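Local coordinates for major royal jelly protein 1 (Apis mellifera, PDB 5YYL) that is the most abundant protein of royal jelly, probably has a nutritional role in larval food, and binds the sterol 24-methylenecholesterol, at residues Q299-T304 against L336-I341; S119-A124 against L135-S140. All coordinates share one frame; numbering follows the deposited sequence.

Contact 1: residues Q299-T304 against L336-I341; sequences QNILDT and LERHNI
The polar part of this contact is made by R338, whose chain leaves the 3-10 turn 338-340, bends at chi2 and chi3 and lays its guanidinium edge along 301-303. A salt bridge joins it to D303: D303 OD1 takes R338 NH2 at 2.7 Å through its syn lone pair, close to the guanidinium plane, and a weak hydrogen bond from R338 NH1 at 2.8 Å. One oxygen thus sits between both terminal nitrogens, and because the carboxylate plane is turned 85° from the guanidinium the pair is not the flat two-oxygen fork. R338 NH1 also gives a weak hydrogen bond to the backbone oxygen of I301 at 3.3 Å, so that one nitrogen spans side chain and main chain.

Beneath the charges lies an apolar layer. I301, with CG1 anti to its backbone N (chi1 -170°), crosses I341 obliquely, its CD1 3.5 Å from I341 CD1, which also lies against I301 CG1; I301 CD1 is 3.5 Å from CA of E337 as well. L336 CG lies 4.1 Å from I301 CD1. CD2 of L302 comes to I341 CD1 at 3.8 Å, the two side chains crossing at about a right angle, and F319 of strand 316-321 touches both residues.

The arrangement joins two connections of a beta-propeller: the loop leading from outer strand 295-298 of one four-stranded sheet into strand 306-311 of the next, and the loop between strands 326-331 and 342-346 of that next sheet.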
loop_
_atom_site.group_PDB
_atom_site.type_symbol
_atom_site.label_atom_id
_atom_site.label_comp_id
_atom_site.label_asym_id
_atom_site.label_seq_id
_atom_site.Cartn_x
_atom_site.Cartn_y
_atom_site.Cartn_z
ATOM N N GLN A 299 31.630 -28.347 37.850
ATOM C CA GLN A 299 30.802 -28.676 39.023
ATOM C C GLN A 299 30.803 -27.516 40.022
ATOM O O GLN A 299 31.777 -26.769 40.119
ATOM C CB GLN A 299 31.305 -29.939 39.710
ATOM C CG GLN A 299 30.279 -30.553 40.649
ATOM C CD GLN A 299 30.808 -31.711 41.487
ATOM O OE1 GLN A 299 30.183 -32.087 42.491
ATOM N NE2 GLN A 299 31.960 -32.282 41.084
ATOM N N ASN A 300 29.698 -27.367 40.752
ATOM C CA ASN A 300 29.538 -26.327 41.768
ATOM C C ASN A 300 29.853 -24.918 41.243
ATOM O O ASN A 300 30.299 -24.052 41.998
ATOM C CB ASN A 300 30.381 -26.667 43.005
ATOM C CG ASN A 300 30.074 -28.060 43.556
ATOM O OD1 ASN A 300 28.913 -28.417 43.774
ATOM N ND2 ASN A 300 31.118 -28.851 43.776
ATOM N N ILE A 301 29.595 -24.693 39.953
ATOM C CA ILE A 301 29.900 -23.419 39.303
ATOM C C ILE A 301 28.906 -22.312 39.634
ATOM O O ILE A 301 29.246 -21.151 39.526
ATOM C CB ILE A 301 30.017 -23.555 37.768
ATOM C CG1 ILE A 301 30.581 -22.255 37.164
ATOM C CG2 ILE A 301 28.684 -23.937 37.120
ATOM C CD1 ILE A 301 31.092 -22.384 35.748
ATOM N N LEU A 302 27.676 -22.649 40.003
ATOM C CA LEU A 302 26.659 -21.637 40.380
ATOM C C LEU A 302 26.521 -21.594 41.895
ATOM O O LEU A 302 26.832 -22.559 42.587
ATOM C CB LEU A 302 25.298 -21.950 39.729
ATOM C CG LEU A 302 25.305 -22.278 38.233
ATOM C CD1 LEU A 302 23.927 -22.728 37.788
ATOM C CD2 LEU A 302 25.774 -21.084 37.426
ATOM N N ASP A 303 26.045 -20.470 42.414
ATOM C CA ASP A 303 25.813 -20.313 43.852
ATOM C C ASP A 303 24.509 -20.974 44.301
ATOM O O ASP A 303 24.369 -21.301 45.480
ATOM C CB ASP A 303 25.793 -18.829 44.226
ATOM C CG ASP A 303 27.144 -18.161 44.036
ATOM O OD1 ASP A 303 28.153 -18.646 44.606
ATOM O OD2 ASP A 303 27.213 -17.150 43.316
ATOM N N THR A 304 23.553 -21.139 43.375
ATOM C CA THR A 304 22.279 -21.811 43.650
ATOM C C THR A 304 21.964 -22.858 42.568
ATOM O O THR A 304 22.722 -23.023 41.616
ATOM C CB THR A 304 21.137 -20.774 43.779
ATOM O OG1 THR A 304 19.917 -21.429 44.144
ATOM C CG2 THR A 304 20.925 -19.915 42.446
ATOM N N LEU A 336 33.684 -21.737 30.205
ATOM C CA LEU A 336 32.715 -22.015 31.230
ATOM C C LEU A 336 33.321 -21.767 32.593
ATOM O O LEU A 336 33.984 -22.640 33.145
ATOM C CB LEU A 336 32.190 -23.457 31.080
ATOM C CG LEU A 336 30.955 -23.863 31.882
ATOM C CD1 LEU A 336 29.777 -22.909 31.695
ATOM C CD2 LEU A 336 30.564 -25.275 31.493
ATOM N N GLU A 337 33.108 -20.564 33.116
ATOM C CA GLU A 337 33.532 -20.227 34.477
ATOM C C GLU A 337 32.747 -19.059 35.023
ATOM O O GLU A 337 32.136 -18.326 34.260
ATOM C CB GLU A 337 35.041 -19.940 34.542
ATOM C CG GLU A 337 35.640 -19.196 33.354
ATOM C CD GLU A 337 37.169 -19.125 33.398
ATOM O OE1 GLU A 337 37.823 -19.976 34.057
ATOM O OE2 GLU A 337 37.724 -18.212 32.751
ATOM N N ARG A 338 32.830 -18.876 36.340
ATOM C CA ARG A 338 32.094 -17.840 37.085
ATOM C C ARG A 338 32.115 -16.447 36.466
ATOM O O ARG A 338 31.075 -15.805 36.401
ATOM C CB ARG A 338 32.653 -17.678 38.505
ATOM C CG ARG A 338 32.618 -18.888 39.404
ATOM C CD ARG A 338 31.298 -19.118 40.096
ATOM N NE ARG A 338 31.032 -18.163 41.162
ATOM C CZ ARG A 338 30.269 -18.401 42.233
ATOM N NH1 ARG A 338 29.696 -19.599 42.451
ATOM N NH2 ARG A 338 30.107 -17.421 43.126
ATOM N N HIS A 339 33.285 -15.973 36.025
ATOM C CA HIS A 339 33.408 -14.608 35.467
ATOM C C HIS A 339 32.725 -14.407 34.091
ATOM O O HIS A 339 32.551 -13.265 33.640
ATOM C CB HIS A 339 34.875 -14.117 35.471
ATOM C CG HIS A 339 35.692 -14.549 34.287
ATOM N ND1 HIS A 339 35.962 -13.707 33.224
ATOM C CD2 HIS A 339 36.325 -15.716 34.013
ATOM C CE1 HIS A 339 36.708 -14.345 32.337
ATOM N NE2 HIS A 339 36.942 -15.566 32.792
ATOM N N ASN A 340 32.330 -15.504 33.447
ATOM C CA ASN A 340 31.500 -15.460 32.234
ATOM C C ASN A 340 29.990 -15.725 32.435
ATOM O O ASN A 340 29.222 -15.649 31.473
ATOM C CB ASN A 340 32.082 -16.440 31.212
ATOM C CG ASN A 340 33.479 -16.072 30.791
ATOM O OD1 ASN A 340 33.854 -14.900 30.824
ATOM N ND2 ASN A 340 34.260 -17.066 30.395
ATOM N N ILE A 341 29.583 -16.048 33.664
ATOM C CA ILE A 341 28.186 -16.228 34.039
ATOM C C ILE A 341 27.643 -14.907 34.595
ATOM O O ILE A 341 28.200 -14.362 35.546
ATOM C CB ILE A 341 28.048 -17.368 35.070
ATOM C CG1 ILE A 341 28.415 -18.674 34.378
ATOM C CG2 ILE A 341 26.646 -17.444 35.659
ATOM C CD1 ILE A 341 28.673 -19.833 35.308
#

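Contact 2: residues S119-A124 against L135-S140; sequences SGIVSA and LWVLDS
D139 grips the chain ahead of strand 124-129 with both carboxylate oxygens. Its CG stands anti to the backbone N (chi1 176°), which carries the group across to two successive amides: V122 N bonds to D139 OD1 at 3.1 Å and S123 N to D139 OD2 at 2.7 Å. Both bonds are nearly straight, 175° and 173° at the hydrogen, yet the donors come in from above the carboxylate plane. Alongside, the main chains meet directly, S140 N giving a hydrogen bond to S123 O at 3.1 Å, while CA of D139 approaches the same oxygen in a CH...O contact.

Apolar groups close the side toward V137. The methyl of A124 rests on V137 CG1 at 3.7 Å, and I121 CD1 touches that branch more loosely at 4.5 Å. A124 and D139 form an antiparallel, non-hydrogen-bonded pair, 4.4 Å between their CA atoms, where the first two strands of a four-stranded propeller sheet, 124-129 and 134-139, come together; the carboxylate grip continues past this pair, into residues that are not yet strand.

Further out, K153 makes a salt bridge to D139 OD1, and the amide of G141 bonds to OD2, so each buried oxygen has a partner beyond the two segments. This should favour the charged form of the acid and help hold its orientation. The carbonyl oxygens of I121 and V122 take hydrogen bonds from the R82 guanidinium, and L155 and F157 of strand 153-158 pack against I121.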
loop_
_atom_site.group_PDB
_atom_site.type_symbol
_atom_site.label_atom_id
_atom_site.label_comp_id
_atom_site.label_asym_id
_atom_site.label_seq_id
_atom_site.Cartn_x
_atom_site.Cartn_y
_atom_site.Cartn_z
ATOM N N SER A 119 -5.628 -44.094 26.185
ATOM C CA SER A 119 -5.484 -44.202 24.730
ATOM C C SER A 119 -4.469 -43.197 24.227
ATOM O O SER A 119 -3.560 -43.545 23.454
ATOM N N GLY A 120 -4.656 -41.944 24.654
ATOM C CA GLY A 120 -3.801 -40.825 24.265
ATOM C C GLY A 120 -3.631 -39.813 25.390
ATOM O O GLY A 120 -4.587 -39.457 26.070
ATOM N N ILE A 121 -2.387 -39.385 25.569
ATOM C CA ILE A 121 -1.915 -38.311 26.484
ATOM C C ILE A 121 -2.485 -38.264 27.915
ATOM O O ILE A 121 -3.564 -37.733 28.170
ATOM C CB ILE A 121 -1.896 -36.899 25.828
ATOM C CG1 ILE A 121 -1.464 -37.001 24.347
ATOM C CG2 ILE A 121 -0.966 -35.970 26.614
ATOM C CD1 ILE A 121 -1.031 -35.717 23.688
ATOM N N VAL A 122 -1.700 -38.804 28.841
ATOM C CA VAL A 122 -1.985 -38.752 30.265
ATOM C C VAL A 122 -1.462 -37.449 30.819
ATOM O O VAL A 122 -2.217 -36.694 31.396
ATOM C CB VAL A 122 -1.346 -39.941 31.034
ATOM C CG1 VAL A 122 -1.649 -39.876 32.529
ATOM C CG2 VAL A 122 -1.800 -41.261 30.429
ATOM N N SER A 123 -0.161 -37.215 30.685
ATOM C CA SER A 123 0.486 -36.010 31.232
ATOM C C SER A 123 1.626 -35.515 30.330
ATOM O O SER A 123 2.760 -36.003 30.428
ATOM C CB SER A 123 1.007 -36.279 32.640
ATOM O OG SER A 123 1.481 -35.078 33.212
ATOM N N ALA A 124 1.298 -34.564 29.445
ATOM C CA ALA A 124 2.275 -33.893 28.582
ATOM C C ALA A 124 3.268 -33.120 29.452
ATOM O O ALA A 124 3.023 -31.991 29.871
ATOM C CB ALA A 124 1.577 -32.960 27.601
ATOM N N LEU A 135 5.262 -31.181 16.173
ATOM C CA LEU A 135 5.224 -30.979 17.623
ATOM C C LEU A 135 5.491 -32.316 18.328
ATOM O O LEU A 135 4.687 -33.235 18.231
ATOM C CB LEU A 135 3.878 -30.399 18.050
ATOM C CG LEU A 135 3.499 -30.477 19.537
ATOM C CD1 LEU A 135 4.482 -29.682 20.372
ATOM C CD2 LEU A 135 2.097 -29.954 19.799
ATOM N N TRP A 136 6.609 -32.402 19.047
ATOM C CA TRP A 136 6.968 -33.583 19.836
ATOM C C TRP A 136 6.432 -33.416 21.234
ATOM O O TRP A 136 6.571 -32.339 21.806
ATOM C CB TRP A 136 8.481 -33.761 19.888
ATOM C CG TRP A 136 9.074 -33.958 18.552
ATOM C CD1 TRP A 136 9.367 -32.990 17.642
ATOM C CD2 TRP A 136 9.454 -35.201 17.956
ATOM N NE1 TRP A 136 9.915 -33.547 16.510
ATOM C CE2 TRP A 136 9.979 -34.905 16.674
ATOM C CE3 TRP A 136 9.418 -36.536 18.382
ATOM C CZ2 TRP A 136 10.464 -35.898 15.811
ATOM C CZ3 TRP A 136 9.896 -37.525 17.529
ATOM C CH2 TRP A 136 10.403 -37.201 16.252
ATOM N N VAL A 137 5.813 -34.466 21.774
ATOM C CA VAL A 137 5.245 -34.437 23.136
ATOM C C VAL A 137 5.765 -35.590 23.982
ATOM O O VAL A 137 5.681 -36.737 23.580
ATOM C CB VAL A 137 3.712 -34.522 23.126
ATOM C CG1 VAL A 137 3.153 -34.379 24.541
ATOM C CG2 VAL A 137 3.131 -33.460 22.201
ATOM N N LEU A 138 6.284 -35.266 25.164
ATOM C CA LEU A 138 6.728 -36.261 26.146
ATOM C C LEU A 138 5.605 -36.480 27.146
ATOM O O LEU A 138 5.457 -35.700 28.075
ATOM C CB LEU A 138 8.031 -35.809 26.857
ATOM C CG LEU A 138 8.591 -36.751 27.952
ATOM C CD1 LEU A 138 9.099 -38.059 27.372
ATOM C CD2 LEU A 138 9.703 -36.100 28.746
ATOM N N ASP A 139 4.807 -37.525 26.924
ATOM C CA ASP A 139 3.806 -37.987 27.893
ATOM C C ASP A 139 4.507 -38.906 28.887
ATOM O O ASP A 139 5.047 -39.939 28.493
ATOM C CB ASP A 139 2.659 -38.728 27.181
ATOM C CG ASP A 139 1.618 -39.328 28.154
ATOM O OD1 ASP A 139 0.865 -40.232 27.710
ATOM O OD2 ASP A 139 1.520 -38.886 29.332
ATOM N N SER A 140 4.493 -38.522 30.160
ATOM C CA SER A 140 5.165 -39.294 31.199
ATOM C C SER A 140 4.372 -40.548 31.573
ATOM O O SER A 140 4.945 -41.610 31.857
ATOM C CB SER A 140 5.405 -38.434 32.433
ATOM O OG SER A 140 4.202 -37.946 32.974
#

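Overall arrangement
Contact 2 is at the start of one propeller sheet; contact 1 joins loops at the junction of two others, on the opposite side of the chain's centre. Their own centres are 34 Å apart and their nearest atoms about 22 Å, so they do not touch. The centre of contact 2 lies about 14 Å, and that of contact 1 about 22 Å, from the centre of the chain; contact 2 is wholly buried, contact 1 only partly, its salt bridge joining two exposed residues. Neither contact includes the sterol-pocket residues P364, V366, I373 and I430, which come later in the chain. The side chain of V122 in contact 2 is about 9 Å from an N-acetylglucosamine of a glycan attached to the protein, not a ligand site.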